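Local coordinates for glycosyl transferase family 9 (Veillonella parvula, PDB 3TOV), which probably transfers a sugar, perhaps a heptose, from a nucleotide-activated donor to an acceptor glycan, as heptosyltransferases of the GT-B clan do, at residues 160-164 with 274-279; 283-289 with 301-307. One frame throughout, in Å; residues are numbered along the deposited sequence.

Contact 1. Residues 160-164 with 274-279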
# COMPACT_ATOMS: atom_id res chain seq x y z
N LEU A 160 7.16 -1.58 5.01
CA LEU A 160 6.89 -1.56 3.58
C LEU A 160 7.98 -0.81 2.82
O LEU A 160 8.62 0.12 3.34
CB LEU A 160 5.54 -0.92 3.31
CG LEU A 160 4.42 -1.21 4.30
CD1 LEU A 160 3.22 -0.34 3.98
CD2 LEU A 160 4.03 -2.66 4.27
N HIS A 161 8.16 -1.20 1.58
CA HIS A 161 9.26 -0.70 0.78
C HIS A 161 8.90 -0.72 -0.70
O HIS A 161 8.32 -1.68 -1.20
CB HIS A 161 10.49 -1.57 1.03
CG HIS A 161 11.70 -1.13 0.28
ND1 HIS A 161 12.55 -2.02 -0.35
CD2 HIS A 161 12.22 0.10 0.06
CE1 HIS A 161 13.54 -1.35 -0.93
NE2 HIS A 161 13.35 -0.06 -0.70
N ILE A 162 9.21 0.37 -1.40
CA ILE A 162 9.18 0.34 -2.85
C ILE A 162 10.44 1.00 -3.32
O ILE A 162 10.74 2.13 -2.93
CB ILE A 162 7.98 1.05 -3.44
CG1 ILE A 162 6.70 0.35 -3.01
CG2 ILE A 162 8.08 1.04 -4.95
CD1 ILE A 162 5.45 0.89 -3.69
N GLU A 163 11.20 0.27 -4.13
CA GLU A 163 12.49 0.74 -4.59
C GLU A 163 12.23 1.56 -5.82
O GLU A 163 11.62 1.06 -6.76
CB GLU A 163 13.39 -0.45 -4.93
CG GLU A 163 14.85 -0.12 -5.01
CD GLU A 163 15.43 0.26 -3.67
OE1 GLU A 163 16.15 -0.57 -3.07
OE2 GLU A 163 15.15 1.40 -3.21
N ILE A 164 12.64 2.83 -5.79
CA ILE A 164 12.42 3.71 -6.94
C ILE A 164 13.75 3.93 -7.65
O ILE A 164 14.80 3.97 -7.02
CB ILE A 164 11.80 5.09 -6.56
CG1 ILE A 164 12.84 6.01 -5.93
CG2 ILE A 164 10.59 4.92 -5.65
CD1 ILE A 164 12.28 7.33 -5.47
N HIS A 274 -0.27 3.44 1.76
CA HIS A 274 0.84 2.51 1.90
C HIS A 274 2.05 2.91 1.04
O HIS A 274 3.20 2.78 1.49
CB HIS A 274 0.37 1.08 1.61
CG HIS A 274 -0.80 0.66 2.44
ND1 HIS A 274 -2.09 0.69 1.97
CD2 HIS A 274 -0.87 0.22 3.72
CE1 HIS A 274 -2.92 0.28 2.92
NE2 HIS A 274 -2.20 -0.02 3.99
N VAL A 275 1.81 3.40 -0.17
CA VAL A 275 2.88 3.95 -1.00
C VAL A 275 3.64 5.02 -0.23
O VAL A 275 4.86 5.07 -0.23
CB VAL A 275 2.33 4.58 -2.29
CG1 VAL A 275 3.46 5.21 -3.09
CG2 VAL A 275 1.58 3.55 -3.11
N GLY A 276 2.90 5.90 0.43
CA GLY A 276 3.53 6.93 1.24
C GLY A 276 4.44 6.29 2.25
O GLY A 276 5.65 6.53 2.25
N ILE A 277 3.86 5.46 3.12
CA ILE A 277 4.59 4.79 4.19
C ILE A 277 5.85 4.10 3.67
O ILE A 277 6.90 4.14 4.31
CB ILE A 277 3.70 3.73 4.87
CG1 ILE A 277 2.50 4.39 5.54
CG2 ILE A 277 4.49 2.89 5.87
CD1 ILE A 277 1.58 3.37 6.16
N SER A 278 5.73 3.47 2.51
CA SER A 278 6.83 2.73 1.91
C SER A 278 7.95 3.64 1.43
O SER A 278 8.91 3.18 0.81
CB SER A 278 6.32 1.91 0.73
OG SER A 278 6.16 2.72 -0.43
N GLN A 279 7.83 4.93 1.71
CA GLN A 279 8.85 5.89 1.34
C GLN A 279 9.23 6.74 2.55
O GLN A 279 9.85 7.80 2.41
CB GLN A 279 8.35 6.81 0.22
CG GLN A 279 7.88 6.09 -1.04
CD GLN A 279 9.00 5.40 -1.78
OE1 GLN A 279 10.05 5.98 -2.05
NE2 GLN A 279 8.77 4.13 -2.12
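In this GT-B fold, with its two Rossmann-like domains, the extended 160-164 belongs to the loop that leads from one domain into the other, and it passes across the C-terminal end of helix 271-277. L160 gives up the most surface. L160 CD1 sits 4.0 Å from both H274 CB and I277 CG2, so the side chain lies along the last turn of the helix; I23, L24 and P27 of the N-terminal half also touch it, which places the contact at the seam between the domains. S278, just past the helix, points at the loop: its CB is 3.9 Å from L160 CB, and its CA makes a CH···O contact of 3.5 Å with L160 O. S278 OG turns back to V275 O (2.7 Å) and thus satisfies its polarity close to the apolar I162, whose CG1 lies 3.5 Å from S278 OG. I162 also supplies the acceptor of the single hydrogen bond between the segments: Q279 NE2 donates to I162 O at 2.9 Å.

Contact 2. Residues 283-289 with 301-307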
# COMPACT_ATOMS: atom_id res chain seq x y z
N ILE A 283 2.56 9.92 8.40
CA ILE A 283 1.19 9.82 7.93
C ILE A 283 0.18 10.38 8.92
O ILE A 283 0.21 10.05 10.09
CB ILE A 283 0.82 8.34 7.71
CG1 ILE A 283 1.76 7.68 6.69
CG2 ILE A 283 -0.64 8.22 7.33
CD1 ILE A 283 1.70 8.31 5.30
N VAL A 284 -0.71 11.23 8.44
CA VAL A 284 -1.92 11.52 9.19
C VAL A 284 -3.02 10.80 8.43
O VAL A 284 -3.26 11.09 7.25
CB VAL A 284 -2.24 13.03 9.30
CG1 VAL A 284 -3.59 13.22 9.96
CG2 VAL A 284 -1.17 13.78 10.10
N ALA A 285 -3.66 9.83 9.07
CA ALA A 285 -4.58 8.97 8.36
C ALA A 285 -6.00 9.07 8.91
O ALA A 285 -6.21 8.94 10.11
CB ALA A 285 -4.09 7.54 8.41
N LEU A 286 -6.97 9.28 8.03
CA LEU A 286 -8.33 9.49 8.48
C LEU A 286 -9.17 8.24 8.35
O LEU A 286 -9.71 7.96 7.28
CB LEU A 286 -8.99 10.63 7.71
CG LEU A 286 -8.65 12.04 8.18
CD1 LEU A 286 -7.22 12.41 7.86
CD2 LEU A 286 -9.59 13.01 7.52
N TYR A 287 -9.28 7.48 9.44
CA TYR A 287 -10.23 6.38 9.53
C TYR A 287 -11.47 6.91 10.21
O TYR A 287 -11.38 7.68 11.16
CB TYR A 287 -9.63 5.28 10.38
CG TYR A 287 -8.55 4.50 9.69
CD1 TYR A 287 -8.76 3.17 9.34
CD2 TYR A 287 -7.34 5.09 9.35
CE1 TYR A 287 -7.78 2.45 8.69
CE2 TYR A 287 -6.36 4.38 8.70
CZ TYR A 287 -6.59 3.06 8.37
OH TYR A 287 -5.62 2.32 7.72
N GLY A 288 -12.64 6.52 9.75
CA GLY A 288 -13.84 7.05 10.40
C GLY A 288 -14.12 6.24 11.65
O GLY A 288 -13.35 6.27 12.62
N PRO A 289 -15.23 5.50 11.61
CA PRO A 289 -15.60 4.39 12.49
C PRO A 289 -14.99 3.10 11.95
O PRO A 289 -15.56 2.02 12.12
CB PRO A 289 -17.11 4.31 12.29
CG PRO A 289 -17.28 4.67 10.85
CD PRO A 289 -16.28 5.78 10.62
N HIS A 301 5.57 5.78 11.18
CA HIS A 301 5.43 6.95 12.02
C HIS A 301 4.15 7.66 11.59
O HIS A 301 4.17 8.53 10.73
CB HIS A 301 6.64 7.87 11.90
CG HIS A 301 6.60 9.05 12.84
ND1 HIS A 301 7.24 10.24 12.58
CD2 HIS A 301 5.99 9.21 14.04
CE1 HIS A 301 7.03 11.08 13.58
NE2 HIS A 301 6.27 10.48 14.48
N ALA A 302 3.03 7.28 12.19
CA ALA A 302 1.75 7.85 11.81
C ALA A 302 0.87 8.23 13.01
O ALA A 302 1.28 8.14 14.16
CB ALA A 302 1.00 6.89 10.88
N ILE A 303 -0.34 8.68 12.71
CA ILE A 303 -1.33 9.01 13.71
C ILE A 303 -2.65 8.79 12.99
O ILE A 303 -2.95 9.43 11.99
CB ILE A 303 -1.30 10.50 14.11
CG1 ILE A 303 -0.04 10.86 14.88
CG2 ILE A 303 -2.50 10.87 14.96
CD1 ILE A 303 -0.02 12.35 15.17
N VAL A 304 -3.44 7.87 13.52
CA VAL A 304 -4.71 7.52 12.93
C VAL A 304 -5.82 8.21 13.70
O VAL A 304 -5.95 8.06 14.91
CB VAL A 304 -4.85 6.00 12.98
CG1 VAL A 304 -6.23 5.54 12.51
CG2 VAL A 304 -3.74 5.40 12.17
N LEU A 305 -6.62 9.01 13.00
CA LEU A 305 -7.71 9.73 13.63
C LEU A 305 -8.98 8.94 13.43
O LEU A 305 -9.46 8.83 12.31
CB LEU A 305 -7.87 11.13 13.03
CG LEU A 305 -6.59 11.97 12.98
CD1 LEU A 305 -6.76 13.26 12.20
CD2 LEU A 305 -6.07 12.25 14.39
N GLU A 306 -9.51 8.36 14.51
CA GLU A 306 -10.80 7.69 14.44
C GLU A 306 -11.87 8.32 15.34
O GLU A 306 -11.59 9.23 16.12
CB GLU A 306 -10.65 6.19 14.70
CG GLU A 306 -9.43 5.81 15.52
CD GLU A 306 -9.22 4.30 15.61
OE1 GLU A 306 -10.12 3.53 15.18
OE2 GLU A 306 -8.15 3.91 16.12
N THR A 307 -13.09 7.84 15.20
CA THR A 307 -14.24 8.38 15.91
C THR A 307 -14.06 8.62 17.44
O THR A 307 -14.34 9.72 17.91
CB THR A 307 -15.50 7.53 15.63
OG1 THR A 307 -15.88 7.68 14.26
CG2 THR A 307 -16.66 7.98 16.53
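Strands 283-286 and 302-305 are the parallel ends of a beta-alpha-beta unit, with the short helix 292-295 between them, and the second strand forms the edge of the C-terminal Rossmann-like sheet. Their axes pass 4.8 Å apart at 16°. On the face carrying I283 and A285, the small A302 lets the chains draw together: I283 CB meets A302 CB at 3.5 Å. Next to them V304 forks, CG2 lying 4.3 Å from the low A285 CB and CG1 pressing to 3.4 Å from Y287 CD2, so the valine fills the step between alanine and tyrosine. M273 and I277 of helix 271-277 pack on the inner strand here. On the other face L305 is the knob: its CD1 rests against the pair, 3.9 Å from V284 CG1 and 4.4 Å from L286 CD1, while L344 of helix 334-347 covers V284 and I303. The backbone ladder runs through A285, whose N donates to I303 O (3.0 Å) and whose O accepts from L305 N (2.9 Å). Beyond the strands, where E306 is the N-cap of helix 307-316, T307 N donates to G288 O (3.0 Å). Main-chain bonds therefore set the parallel register and also occupy an amide in the helix's first turn, while the side chains on both faces add apolar packing.

Contact 1 is buried, its centre about 8 Å from the centre of the chain, and joins the interdomain loop to the end of a helix. Contact 2 lies farther out, its centre about 15 Å from that of the chain and at the sheet edge, where the outer strand is partly exposed. The chemistry follows: in contact 1 one side-chain amide reaches a loop carbonyl amid apolar packing, whereas contact 2 is held by a ladder of backbone hydrogen bonds inside one domain. The two are consecutive in the chain, for helix 271-277 leads into strand 283-286, and they touch directly, I277 CG1 packing 3.6 Å from I283 CG1. The same helix thus meets the loop of 160-164 and covers part of the sheet.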